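Side-chain contacts in cellulase (Uncultured bacterium, PDB 6XSO), which probably hydrolyses cellulose and related plant polysaccharides such as xylan as a broad-specificity endoglucanase of glycoside hydrolase family 5, subfamily 4: residues M29-N34 and E370-A375; E66-M71 and V107-A112; P272-K277 and E318-A323; G307-S312 and D333-Q338. All coordinates share one frame; numbering follows the deposited sequence. Where two conformers were deposited one is given.

Interaction 1 of 4, residues M29-N34 and E370-A375; sequences MGVGWN and ERIAKA
Val31 meets Ile372 and Ala373 purely through apolar packing, and no hydrogen bond joins strand 31-34 to the helix at 370-375. The shortest approach is from Val31 CB to Ile372 CG2, 4.0 Å, with the two side chains crossing obliquely. Ile372 CG1 stands opposite its own carbonyl carbon (chi1 -66°), which puts the CG2 methyl opposite the backbone N and aims it at the valine. Val31 then spreads its two methyls over different parts of the helix. CG1 lies beside Ile372 CG2, 4.1 Å away, while CG2 rests on the helix backbone itself, 4.2 Å from Ala373 CA. Here the chains come nearest: the CA atoms of Val31 and Ala373 are 6.6 Å apart. Phe76, which touches both Val31 and Ile372, and Val332 and Val336 of helix 325-341 extend the same buried apolar layer.

The polar bonds lie around the contact rather than across it. Val31 and Trp33 bond through their backbones to Gly77, Ala78 and Arg80 on one neighbouring chain segment, and Gly32 bonds to Thr346 and Tyr348 on another. Gly30 is the first residue after the preceding helix to leave helical angles, with a positive phi of 67°. At the far end, Asn34 OD1 accepts from Arg80 NH1 and Asn34 ND2 donates to Tyr348 O. On the helix, Arg371 NH2 pairs with Asp333 OD2 of helix 325-341 in a salt bridge.

Strand 31-34 is the first of eight parallel barrel strands and helix 366-377 follows the eighth, so the packing joins the beginning and end of the (beta/alpha)8 TIM barrel on its outer wall.

Interaction 2 of 4, residues E66-M71 and V107-A112; sequences ELFKMM and VDYVVA
Helices 66-73 and 97-111 approach most nearly at Phe68 and Val110, whose CA atoms are 5.9 Å apart. The Phe68 ring is the main element of the contact, reaching from its helix onto the side chains of Tyr109 and Val110. Val110 CG2 sits almost exactly above the ring centre, 3.8 Å from the centroid and only 4° off the ring normal, in a CH-pi contact. With Val110 CG1 opposite the backbone N (chi1 173°), CG2 is the branch left to meet the ring. Leu67 CD2 covers the opposite face nearer the rim, 4.0 Å above the plane, so the phenyl group is held between two aliphatic side chains.

These helices follow the first and second strands of the TIM barrel, and they pack side by side around its outside; Ile79 of strand 78-81 touches both Phe68 and Val110 from the barrel wall.

Tyr109 closes the contact through the root of its side chain. Its CB lies 3.6 Å from Phe68 CD2 and approaches that ring obliquely, while Phe68 CE2 lies at the edge of the tyrosine ring, near its plane. Phe68 CB also packs 3.8 Å from the carbonyl oxygen Tyr109 O. The tyrosine ring then runs away from Phe68 toward Pro65, and its hydroxyl hydrogen-bonds Arg102 NH1, one of the residues nearer the start of helix 97-111.

Interaction 3 of 4, residues P272-K277 and E318-A323; sequences PTIAGK and ETDYDA
The carboxylate of Asp320 presents one face to Ile274, whose CG1 lies 3.6 Å from Asp320 OD2, with CD1 over the same face. Ile274 CG1 occupies the position between its backbone N and carbonyl carbon (chi1 67°), turning the ethyl arm toward the aspartate. Farther round, Ala275 CB approaches Asp320 OD1 to 4.1 Å. At the OD2 end a water donates to Asp320 OD2 over 2.7 Å and accepts from Ile274 N over 2.8 Å, bridging the two segments. OD2 also bonds Thr311 OG1, while OD1 takes Arg324 in a salt bridge and Asn313 ND2, so both oxygens of this buried group have partners that should favour its charged form.

Each segment is shaped locally. Ile274 to Lys277 form a type II turn with Gly276 at positive phi, closed by Lys277 N to Ile274 O; Lys277 NZ hydrogen-bonds Thr273 O, 3.0 Å away, and forms a salt bridge with Asp285. Thr319 OG1 N-caps helix 320-323 by accepting from Asp322 N at 3.2 Å.

The contact thus ties the loop after strand 264-270 to the short helix 320-323, with Ile274 also wedged against Ile282 of helix 279-298 and Met328 and Phe331 of helix 325-341.

Interaction 4 of 4, residues G307-S312 and D333-Q338; sequences GEWSTS and DDFVAQ
Trp309 and Phe335 form an offset stack, the six-membered ring of the indole and the phenyl ring lying 4.6 Å apart between centroids with their planes at 19°. Phe335 CD2 lies over the indole near its rim, 3.5 Å from Trp309 CE3, and Phe335 CE2 is equally close to Trp309 CD2. Elsewhere on the six-membered ring, Val336 CG2 touches Trp309 CZ2 at 3.8 Å, approaching obliquely with its side chain roughly perpendicular to that of the tryptophan. Phe335 CG is opposite the backbone N (chi1 -171°), which carries the phenyl out to the strand.

Around this pair, Tyr348 meets Trp309 edge-to-face and Thr346 touches both aromatic residues, while Leu289 and Phe331 pack on Phe335. On the helix, Gln338 NE2 donates to Asp334 OD2 over 2.7 Å, on the syn side of the carboxylate and somewhat out of its plane, and also bonds Arg283 O, linking helices 325-341 and 279-298.

Strand-to-helix packing of this kind builds the outer wall of a TIM barrel. Glu308, next to Trp309, turns the other way to bond Arg80 and Tyr271; its place at the end of the seventh strand is consistent with that of the nucleophile in family 5 glycosidases.

Interactions 1 and 4 pack helices on barrel strands, interaction 2 packs two outer helices against each other, and interaction 3 joins the loop after the sixth strand to the short helix 320-323 beyond the seventh. Interactions 1 and 4, with centres about 10 Å apart, are joined by the salt bridge from Arg371 NH2 to Asp333 OD2 (2.8 Å) and by a probable hydrogen bond from Asn34 ND2 to Gly307 O (3.0 Å), beside the likely catalytic Glu308. Interaction 2 adjoins interaction 1 where Met71 CE packs 3.6 Å from Trp33 CE3. Interactions 3 and 4 alternate along the chain and meet through a probable hydrogen bond from Ser312 N to Pro272 O (2.9 Å). A bound malate lies about 6 Å from the Ala275 side chain.

Interaction 1 of 4, residues M29-N34 and E370-A375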
loop_
_atom_site.group_PDB
_atom_site.type_symbol
_atom_site.label_atom_id
_atom_site.label_comp_id
_atom_site.label_asym_id
_atom_site.label_seq_id
_atom_site.Cartn_x
_atom_site.Cartn_y
_atom_site.Cartn_z
ATOM N N MET A 29 -4.265 11.609 7.106
ATOM C CA MET A 29 -4.483 11.179 5.732
ATOM C C MET A 29 -5.953 11.245 5.318
ATOM O O MET A 29 -6.250 11.363 4.121
ATOM C CB MET A 29 -4.024 9.741 5.555
ATOM C CG MET A 29 -2.526 9.565 5.504
ATOM S SD MET A 29 -2.015 7.842 5.645
ATOM C CE MET A 29 -0.227 8.030 5.655
ATOM N N GLY A 30 -6.884 11.212 6.264
ATOM C CA GLY A 30 -8.286 11.235 5.874
ATOM C C GLY A 30 -8.664 9.958 5.144
ATOM O O GLY A 30 -8.359 8.844 5.590
ATOM N N VAL A 31 -9.342 10.123 4.007
ATOM C CA VAL A 31 -9.643 9.015 3.111
ATOM C C VAL A 31 -8.719 9.099 1.906
ATOM O O VAL A 31 -8.520 10.178 1.341
ATOM C CB VAL A 31 -11.112 8.939 2.650
ATOM C CG1 VAL A 31 -11.960 8.377 3.765
ATOM C CG2 VAL A 31 -11.614 10.283 2.151
ATOM N N GLY A 32 -8.184 7.940 1.510
ATOM C CA GLY A 32 -7.214 7.848 0.441
ATOM C C GLY A 32 -7.714 7.037 -0.746
ATOM O O GLY A 32 -8.763 6.392 -0.703
ATOM N N TRP A 33 -6.903 7.050 -1.807
ATOM C CA TRP A 33 -7.196 6.353 -3.046
ATOM C C TRP A 33 -5.891 5.824 -3.612
ATOM O O TRP A 33 -4.834 6.431 -3.417
ATOM C CB TRP A 33 -7.779 7.318 -4.057
ATOM C CG TRP A 33 -8.179 6.702 -5.373
ATOM C CD1 TRP A 33 -9.118 5.725 -5.586
ATOM C CD2 TRP A 33 -7.660 7.045 -6.660
ATOM N NE1 TRP A 33 -9.222 5.455 -6.931
ATOM C CE2 TRP A 33 -8.333 6.252 -7.608
ATOM C CE3 TRP A 33 -6.705 7.966 -7.106
ATOM C CZ2 TRP A 33 -8.080 6.353 -8.974
ATOM C CZ3 TRP A 33 -6.450 8.052 -8.461
ATOM C CH2 TRP A 33 -7.131 7.257 -9.375
ATOM N N ASN A 34 -5.985 4.693 -4.327
ATOM C CA ASN A 34 -4.854 4.075 -5.013
ATOM C C ASN A 34 -4.864 4.407 -6.500
ATOM O O ASN A 34 -5.839 4.112 -7.202
ATOM C CB ASN A 34 -4.904 2.544 -4.931
ATOM C CG ASN A 34 -4.405 2.018 -3.651
ATOM O OD1 ASN A 34 -3.223 1.746 -3.493
ATOM N ND2 ASN A 34 -5.318 1.830 -2.708
ATOM N N GLU A 370 -18.055 10.211 -3.875
ATOM C CA GLU A 370 -18.718 11.089 -2.921
ATOM C C GLU A 370 -19.107 10.321 -1.670
ATOM O O GLU A 370 -19.015 10.853 -0.559
ATOM C CB GLU A 370 -19.951 11.746 -3.551
ATOM C CG GLU A 370 -20.633 12.698 -2.582
ATOM C CD GLU A 370 -21.598 13.672 -3.237
ATOM O OE1 GLU A 370 -21.878 13.535 -4.446
ATOM O OE2 GLU A 370 -22.073 14.578 -2.521
ATOM N N ARG A 371 -19.537 9.066 -1.831
ATOM C CA ARG A 371 -19.948 8.277 -0.674
ATOM C C ARG A 371 -18.784 8.050 0.281
ATOM O O ARG A 371 -18.946 8.161 1.503
ATOM C CB ARG A 371 -20.519 6.932 -1.122
ATOM C CG ARG A 371 -21.307 6.197 -0.037
ATOM C CD ARG A 371 -22.737 6.743 0.084
ATOM N NE ARG A 371 -23.435 6.043 1.143
ATOM C CZ ARG A 371 -24.717 5.723 1.118
ATOM N NH1 ARG A 371 -25.474 6.060 0.077
ATOM N NH2 ARG A 371 -25.223 5.040 2.135
ATOM N N ILE A 372 -17.605 7.723 -0.255
ATOM C CA ILE A 372 -16.423 7.519 0.579
ATOM C C ILE A 372 -16.049 8.804 1.313
ATOM O O ILE A 372 -15.805 8.805 2.530
ATOM C CB ILE A 372 -15.263 6.992 -0.285
ATOM C CG1 ILE A 372 -15.558 5.596 -0.830
ATOM C CG2 ILE A 372 -13.960 7.028 0.511
ATOM C CD1 ILE A 372 -14.658 5.201 -1.991
ATOM N N ALA A 373 -16.004 9.925 0.587
ATOM C CA ALA A 373 -15.609 11.181 1.205
ATOM C C ALA A 373 -16.588 11.588 2.301
ATOM O O ALA A 373 -16.173 11.998 3.391
ATOM C CB ALA A 373 -15.517 12.286 0.148
ATOM N N LYS A 374 -17.893 11.495 2.025
ATOM C CA LYS A 374 -18.883 11.894 3.019
ATOM C C LYS A 374 -18.905 10.955 4.216
ATOM O O LYS A 374 -19.301 11.378 5.316
ATOM C CB LYS A 374 -20.263 11.948 2.375
ATOM C CG LYS A 374 -20.532 13.253 1.655
ATOM C CD LYS A 374 -21.984 13.348 1.145
ATOM C CE LYS A 374 -23.018 13.250 2.262
ATOM N NZ LYS A 374 -24.345 13.831 1.854
ATOM N N ALA A 375 -18.524 9.688 4.021
ATOM C CA ALA A 375 -18.489 8.735 5.127
ATOM C C ALA A 375 -17.471 9.165 6.167
ATOM O O ALA A 375 -17.632 8.858 7.351
ATOM C CB ALA A 375 -18.149 7.326 4.630
#

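Interaction 2 of 4, residues E66-M71 and V107-A112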
loop_
_atom_site.group_PDB
_atom_site.type_symbol
_atom_site.label_atom_id
_atom_site.label_comp_id
_atom_site.label_asym_id
_atom_site.label_seq_id
_atom_site.Cartn_x
_atom_site.Cartn_y
_atom_site.Cartn_z
ATOM N N GLU A 66 -3.898 17.140 -12.960
ATOM C CA GLU A 66 -5.265 17.573 -12.706
ATOM C C GLU A 66 -6.078 16.492 -12.010
ATOM O O GLU A 66 -6.975 16.805 -11.215
ATOM C CB GLU A 66 -5.900 17.982 -14.029
ATOM C CG GLU A 66 -5.366 19.286 -14.604
ATOM C CD GLU A 66 -3.933 19.247 -15.146
ATOM O OE1 GLU A 66 -3.444 18.189 -15.636
ATOM O OE2 GLU A 66 -3.302 20.325 -15.092
ATOM N N LEU A 67 -5.795 15.222 -12.302
ATOM C CA LEU A 67 -6.473 14.129 -11.613
ATOM C C LEU A 67 -6.436 14.314 -10.099
ATOM O O LEU A 67 -7.423 14.053 -9.407
ATOM C CB LEU A 67 -5.816 12.794 -11.981
ATOM C CG LEU A 67 -6.285 11.557 -11.226
ATOM C CD1 LEU A 67 -7.749 11.239 -11.496
ATOM C CD2 LEU A 67 -5.369 10.358 -11.611
ATOM N N PHE A 68 -5.297 14.737 -9.558
ATOM C CA PHE A 68 -5.169 14.830 -8.108
ATOM C C PHE A 68 -5.806 16.098 -7.557
ATOM O O PHE A 68 -6.280 16.084 -6.416
ATOM C CB PHE A 68 -3.713 14.634 -7.706
ATOM C CG PHE A 68 -3.170 13.290 -8.132
ATOM C CD1 PHE A 68 -3.741 12.118 -7.661
ATOM C CD2 PHE A 68 -2.157 13.207 -9.064
ATOM C CE1 PHE A 68 -3.261 10.884 -8.075
ATOM C CE2 PHE A 68 -1.680 11.973 -9.480
ATOM C CZ PHE A 68 -2.236 10.822 -8.989
ATOM N N LYS A 69 -5.831 17.182 -8.335
ATOM C CA LYS A 69 -6.653 18.337 -7.972
ATOM C C LYS A 69 -8.098 17.908 -7.791
ATOM O O LYS A 69 -8.751 18.281 -6.809
ATOM C CB LYS A 69 -6.530 19.408 -9.047
ATOM C CG LYS A 69 -7.369 20.688 -8.814
ATOM C CD LYS A 69 -7.147 21.708 -9.950
ATOM C CE LYS A 69 -7.949 23.003 -9.752
ATOM N NZ LYS A 69 -9.396 22.700 -9.822
ATOM N N MET A 70 -8.598 17.085 -8.710
ATOM C CA MET A 70 -9.974 16.603 -8.621
ATOM C C MET A 70 -10.179 15.741 -7.379
ATOM O O MET A 70 -11.173 15.897 -6.659
ATOM C CB MET A 70 -10.316 15.807 -9.886
ATOM C CG MET A 70 -11.771 15.370 -9.950
ATOM S SD MET A 70 -12.128 14.381 -11.416
ATOM C CE MET A 70 -11.376 12.821 -10.985
ATOM N N MET A 71 -9.256 14.810 -7.120
ATOM C CA MET A 71 -9.369 13.964 -5.933
ATOM C C MET A 71 -9.384 14.807 -4.664
ATOM O O MET A 71 -10.210 14.593 -3.767
ATOM C CB MET A 71 -8.202 12.969 -5.900
ATOM C CG MET A 71 -8.318 11.873 -6.932
ATOM S SD MET A 71 -9.573 10.666 -6.451
ATOM C CE MET A 71 -9.744 9.762 -7.994
ATOM N N VAL A 107 4.643 11.662 -7.867
ATOM C CA VAL A 107 4.642 12.074 -6.465
ATOM C C VAL A 107 4.429 13.578 -6.353
ATOM O O VAL A 107 3.634 14.045 -5.525
ATOM C CB VAL A 107 5.950 11.627 -5.789
ATOM C CG1 VAL A 107 6.063 12.210 -4.405
ATOM C CG2 VAL A 107 5.992 10.102 -5.765
ATOM N N ASP A 108 5.136 14.354 -7.187
ATOM C CA ASP A 108 4.978 15.798 -7.188
ATOM C C ASP A 108 3.535 16.188 -7.470
ATOM O O ASP A 108 3.006 17.122 -6.855
ATOM C CB ASP A 108 5.911 16.423 -8.232
ATOM C CG ASP A 108 7.367 16.418 -7.799
ATOM O OD1 ASP A 108 7.644 16.275 -6.584
ATOM O OD2 ASP A 108 8.259 16.564 -8.680
ATOM N N TYR A 109 2.875 15.480 -8.392
ATOM C CA TYR A 109 1.489 15.813 -8.703
ATOM C C TYR A 109 0.619 15.680 -7.459
ATOM O O TYR A 109 -0.343 16.439 -7.267
ATOM C CB TYR A 109 0.919 14.848 -9.742
ATOM C CG TYR A 109 1.536 14.817 -11.118
ATOM C CD1 TYR A 109 2.336 15.846 -11.594
ATOM C CD2 TYR A 109 1.270 13.751 -11.961
ATOM C CE1 TYR A 109 2.880 15.789 -12.876
ATOM C CE2 TYR A 109 1.795 13.689 -13.234
ATOM C CZ TYR A 109 2.616 14.693 -13.679
ATOM O OH TYR A 109 3.159 14.629 -14.954
ATOM N N VAL A 110 0.906 14.671 -6.632
ATOM C CA VAL A 110 0.101 14.411 -5.447
ATOM C C VAL A 110 0.368 15.452 -4.371
ATOM O O VAL A 110 -0.559 16.070 -3.827
ATOM C CB VAL A 110 0.377 12.991 -4.922
ATOM C CG1 VAL A 110 -0.319 12.790 -3.597
ATOM C CG2 VAL A 110 -0.042 11.932 -5.938
ATOM N N VAL A 111 1.641 15.672 -4.044
ATOM C CA VAL A 111 1.951 16.574 -2.944
ATOM C C VAL A 111 1.676 18.024 -3.320
ATOM O O VAL A 111 1.532 18.873 -2.428
ATOM C CB VAL A 111 3.373 16.336 -2.392
ATOM C CG1 VAL A 111 3.523 14.900 -1.879
ATOM C CG2 VAL A 111 4.411 16.663 -3.421
ATOM N N ALA A 112 1.559 18.331 -4.618
ATOM C CA ALA A 112 1.150 19.665 -5.036
ATOM C C ALA A 112 -0.223 20.030 -4.508
ATOM O O ALA A 112 -0.521 21.224 -4.391
ATOM C CB ALA A 112 1.117 19.747 -6.559
#

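Interaction 3 of 4, residues P272-K277 and E318-A323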
loop_
_atom_site.group_PDB
_atom_site.type_symbol
_atom_site.label_atom_id
_atom_site.label_comp_id
_atom_site.label_asym_id
_atom_site.label_seq_id
_atom_site.Cartn_x
_atom_site.Cartn_y
_atom_site.Cartn_z
ATOM N N PRO A 272 -13.464 -7.333 1.915
ATOM C CA PRO A 272 -14.452 -8.205 2.560
ATOM C C PRO A 272 -15.544 -8.644 1.600
ATOM O O PRO A 272 -15.922 -7.923 0.677
ATOM C CB PRO A 272 -15.049 -7.317 3.659
ATOM C CG PRO A 272 -14.096 -6.198 3.842
ATOM C CD PRO A 272 -13.372 -6.008 2.540
ATOM N N THR A 273 -16.116 -9.805 1.890
ATOM C CA THR A 273 -17.265 -10.286 1.139
ATOM C C THR A 273 -18.539 -9.674 1.711
ATOM O O THR A 273 -18.799 -9.769 2.916
ATOM C CB THR A 273 -17.330 -11.808 1.219
ATOM O OG1 THR A 273 -16.137 -12.391 0.670
ATOM C CG2 THR A 273 -18.505 -12.321 0.428
ATOM N N ILE A 274 -19.326 -9.030 0.851
ATOM C CA ILE A 274 -20.633 -8.523 1.248
ATOM C C ILE A 274 -21.773 -9.248 0.550
ATOM O O ILE A 274 -22.892 -9.263 1.082
ATOM C CB ILE A 274 -20.757 -6.996 1.065
ATOM C CG1 ILE A 274 -20.718 -6.592 -0.409
ATOM C CG2 ILE A 274 -19.674 -6.281 1.866
ATOM C CD1 ILE A 274 -21.110 -5.105 -0.653
ATOM N N ALA A 275 -21.531 -9.872 -0.595
ATOM C CA ALA A 275 -22.598 -10.587 -1.281
ATOM C C ALA A 275 -23.106 -11.748 -0.438
ATOM O O ALA A 275 -22.324 -12.519 0.127
ATOM C CB ALA A 275 -22.085 -11.084 -2.630
ATOM N N GLY A 276 -24.425 -11.868 -0.349
ATOM C CA GLY A 276 -25.054 -12.912 0.428
ATOM C C GLY A 276 -25.176 -12.617 1.901
ATOM O O GLY A 276 -25.641 -13.482 2.653
ATOM N N LYS A 277 -24.783 -11.428 2.339
ATOM C CA LYS A 277 -24.821 -11.054 3.739
ATOM C C LYS A 277 -25.782 -9.896 3.968
ATOM O O LYS A 277 -26.025 -9.070 3.079
ATOM C CB LYS A 277 -23.435 -10.637 4.228
ATOM C CG LYS A 277 -22.413 -11.756 4.186
ATOM C CD LYS A 277 -21.078 -11.298 4.699
ATOM C CE LYS A 277 -20.044 -12.414 4.578
ATOM N NZ LYS A 277 -18.700 -11.959 5.025
ATOM N N GLU A 318 -19.063 -9.427 -12.485
ATOM C CA GLU A 318 -20.157 -8.642 -11.920
ATOM C C GLU A 318 -19.689 -8.119 -10.568
ATOM O O GLU A 318 -19.530 -8.896 -9.620
ATOM C CB GLU A 318 -21.420 -9.491 -11.764
ATOM C CG GLU A 318 -22.653 -8.666 -11.397
ATOM C CD GLU A 318 -23.865 -9.510 -11.008
ATOM O OE1 GLU A 318 -23.698 -10.545 -10.324
ATOM O OE2 GLU A 318 -24.997 -9.120 -11.374
ATOM N N THR A 319 -19.440 -6.818 -10.480
ATOM C CA THR A 319 -18.953 -6.255 -9.239
ATOM C C THR A 319 -20.126 -5.994 -8.295
ATOM O O THR A 319 -21.296 -6.035 -8.695
ATOM C CB THR A 319 -18.252 -4.930 -9.482
ATOM O OG1 THR A 319 -19.220 -3.981 -9.961
ATOM C CG2 THR A 319 -17.121 -5.078 -10.492
ATOM N N ASP A 320 -19.803 -5.733 -7.018
ATOM C CA ASP A 320 -20.855 -5.339 -6.080
ATOM C C ASP A 320 -21.360 -3.929 -6.364
ATOM O O ASP A 320 -22.516 -3.617 -6.062
ATOM C CB ASP A 320 -20.357 -5.450 -4.643
ATOM C CG ASP A 320 -20.074 -6.869 -4.239
ATOM O OD1 ASP A 320 -20.839 -7.774 -4.626
ATOM O OD2 ASP A 320 -19.052 -7.094 -3.565
ATOM N N TYR A 321 -20.535 -3.073 -6.962
ATOM C CA TYR A 321 -21.015 -1.749 -7.363
ATOM C C TYR A 321 -22.179 -1.851 -8.345
ATOM O O TYR A 321 -23.133 -1.056 -8.289
ATOM C CB TYR A 321 -19.823 -0.986 -7.964
ATOM C CG TYR A 321 -20.150 0.370 -8.493
ATOM C CD1 TYR A 321 -20.238 1.464 -7.642
ATOM C CD2 TYR A 321 -20.379 0.570 -9.849
ATOM C CE1 TYR A 321 -20.544 2.719 -8.128
ATOM C CE2 TYR A 321 -20.684 1.825 -10.342
ATOM C CZ TYR A 321 -20.759 2.898 -9.473
ATOM O OH TYR A 321 -21.051 4.151 -9.953
ATOM N N ASP A 322 -22.126 -2.826 -9.250
ATOM C CA ASP A 322 -23.198 -3.034 -10.208
ATOM C C ASP A 322 -24.345 -3.844 -9.613
ATOM O O ASP A 322 -25.517 -3.510 -9.821
ATOM C CB ASP A 322 -22.651 -3.751 -11.447
ATOM C CG ASP A 322 -21.865 -2.824 -12.364
ATOM O OD1 ASP A 322 -22.085 -1.595 -12.316
ATOM O OD2 ASP A 322 -21.027 -3.331 -13.139
ATOM N N ALA A 323 -24.029 -4.890 -8.854
ATOM C CA ALA A 323 -25.050 -5.855 -8.471
ATOM C C ALA A 323 -25.789 -5.508 -7.189
ATOM O O ALA A 323 -26.936 -5.945 -7.024
ATOM C CB ALA A 323 -24.432 -7.242 -8.290
HETATM O O HOH W 1 -18.860 -9.259 -1.935
#

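Interaction 4 of 4, residues G307-S312 and D333-Q338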
loop_
_atom_site.group_PDB
_atom_site.type_symbol
_atom_site.label_atom_id
_atom_site.label_comp_id
_atom_site.label_asym_id
_atom_site.label_seq_id
_atom_site.Cartn_x
_atom_site.Cartn_y
_atom_site.Cartn_z
ATOM N N GLY A 307 -4.292 -0.179 3.269
ATOM C CA GLY A 307 -3.766 0.486 2.092
ATOM C C GLY A 307 -4.443 0.122 0.805
ATOM O O GLY A 307 -4.158 0.749 -0.219
ATOM N N GLU A 308 -5.284 -0.908 0.824
ATOM C CA GLU A 308 -6.192 -1.189 -0.272
ATOM C C GLU A 308 -7.466 -1.737 0.332
ATOM O O GLU A 308 -7.411 -2.582 1.227
ATOM C CB GLU A 308 -5.686 -2.284 -1.223
ATOM C CG GLU A 308 -4.358 -1.990 -1.890
ATOM C CD GLU A 308 -3.882 -3.100 -2.796
ATOM O OE1 GLU A 308 -4.682 -4.018 -3.124
ATOM O OE2 GLU A 308 -2.703 -3.022 -3.222
ATOM N N TRP A 309 -8.610 -1.254 -0.159
ATOM C CA TRP A 309 -9.873 -1.905 0.154
ATOM C C TRP A 309 -10.882 -1.678 -0.959
ATOM O O TRP A 309 -10.758 -0.761 -1.777
ATOM C CB TRP A 309 -10.464 -1.428 1.482
ATOM C CG TRP A 309 -10.943 0.024 1.454
ATOM C CD1 TRP A 309 -10.152 1.142 1.399
ATOM C CD2 TRP A 309 -12.298 0.497 1.490
ATOM N NE1 TRP A 309 -10.932 2.280 1.394
ATOM C CE2 TRP A 309 -12.245 1.910 1.453
ATOM C CE3 TRP A 309 -13.543 -0.131 1.544
ATOM C CZ2 TRP A 309 -13.386 2.698 1.481
ATOM C CZ3 TRP A 309 -14.684 0.661 1.586
ATOM C CH2 TRP A 309 -14.591 2.056 1.550
ATOM N N SER A 310 -11.880 -2.561 -0.962
ATOM C CA SER A 310 -13.094 -2.540 -1.774
ATOM C C SER A 310 -13.860 -3.758 -1.251
ATOM O O SER A 310 -13.662 -4.164 -0.098
ATOM C CB SER A 310 -12.818 -2.567 -3.263
ATOM O OG SER A 310 -14.061 -2.455 -3.960
ATOM N N THR A 311 -14.720 -4.365 -2.059
ATOM C CA THR A 311 -15.358 -5.614 -1.669
ATOM C C THR A 311 -14.718 -6.761 -2.433
ATOM O O THR A 311 -13.914 -6.563 -3.345
ATOM C CB THR A 311 -16.860 -5.608 -1.946
ATOM O OG1 THR A 311 -17.061 -5.563 -3.365
ATOM C CG2 THR A 311 -17.518 -4.432 -1.273
ATOM N N SER A 312 -15.116 -7.981 -2.070
ATOM C CA SER A 312 -14.495 -9.165 -2.642
ATOM C C SER A 312 -14.747 -9.298 -4.135
ATOM O O SER A 312 -14.001 -10.005 -4.814
ATOM C CB SER A 312 -15.024 -10.411 -1.933
ATOM O OG SER A 312 -16.410 -10.587 -2.196
ATOM N N ASP A 333 -19.972 3.218 4.194
ATOM C CA ASP A 333 -20.228 4.132 5.299
ATOM C C ASP A 333 -19.644 3.582 6.595
ATOM O O ASP A 333 -18.979 4.297 7.353
ATOM C CB ASP A 333 -21.738 4.298 5.501
ATOM C CG ASP A 333 -22.414 5.127 4.427
ATOM O OD1 ASP A 333 -21.742 5.716 3.574
ATOM O OD2 ASP A 333 -23.668 5.185 4.447
ATOM N N ASP A 334 -19.934 2.311 6.881
ATOM C CA ASP A 334 -19.544 1.723 8.163
ATOM C C ASP A 334 -18.049 1.414 8.214
ATOM O O ASP A 334 -17.419 1.559 9.271
ATOM C CB ASP A 334 -20.378 0.470 8.422
ATOM C CG ASP A 334 -19.965 -0.246 9.697
ATOM O OD1 ASP A 334 -20.351 0.240 10.791
ATOM O OD2 ASP A 334 -19.263 -1.283 9.574
ATOM N N PHE A 335 -17.475 0.945 7.101
ATOM C CA PHE A 335 -16.051 0.605 7.057
ATOM C C PHE A 335 -15.203 1.838 7.321
ATOM O O PHE A 335 -14.307 1.824 8.176
ATOM C CB PHE A 335 -15.740 0.014 5.680
ATOM C CG PHE A 335 -14.365 -0.589 5.554
ATOM C CD1 PHE A 335 -14.149 -1.905 5.892
ATOM C CD2 PHE A 335 -13.307 0.157 5.059
ATOM C CE1 PHE A 335 -12.890 -2.462 5.754
ATOM C CE2 PHE A 335 -12.049 -0.409 4.910
ATOM C CZ PHE A 335 -11.841 -1.702 5.280
ATOM N N VAL A 336 -15.513 2.938 6.629
ATOM C CA VAL A 336 -14.770 4.177 6.832
ATOM C C VAL A 336 -14.947 4.670 8.257
ATOM O O VAL A 336 -13.985 5.110 8.892
ATOM C CB VAL A 336 -15.192 5.229 5.789
ATOM C CG1 VAL A 336 -14.626 6.605 6.132
ATOM C CG2 VAL A 336 -14.692 4.783 4.403
ATOM N N ALA A 337 -16.178 4.610 8.779
ATOM C CA ALA A 337 -16.450 5.092 10.128
ATOM C C ALA A 337 -15.724 4.257 11.175
ATOM O O ALA A 337 -15.145 4.806 12.125
ATOM C CB ALA A 337 -17.950 5.070 10.412
ATOM N N GLN A 338 -15.782 2.929 11.052
ATOM C CA GLN A 338 -15.122 2.103 12.062
ATOM C C GLN A 338 -13.613 2.324 12.030
ATOM O O GLN A 338 -12.963 2.393 13.082
ATOM C CB GLN A 338 -15.481 0.621 11.891
ATOM C CG GLN A 338 -16.926 0.259 12.208
ATOM C CD GLN A 338 -17.076 -1.211 12.569
ATOM O OE1 GLN A 338 -16.334 -1.738 13.398
ATOM N NE2 GLN A 338 -18.031 -1.880 11.938
#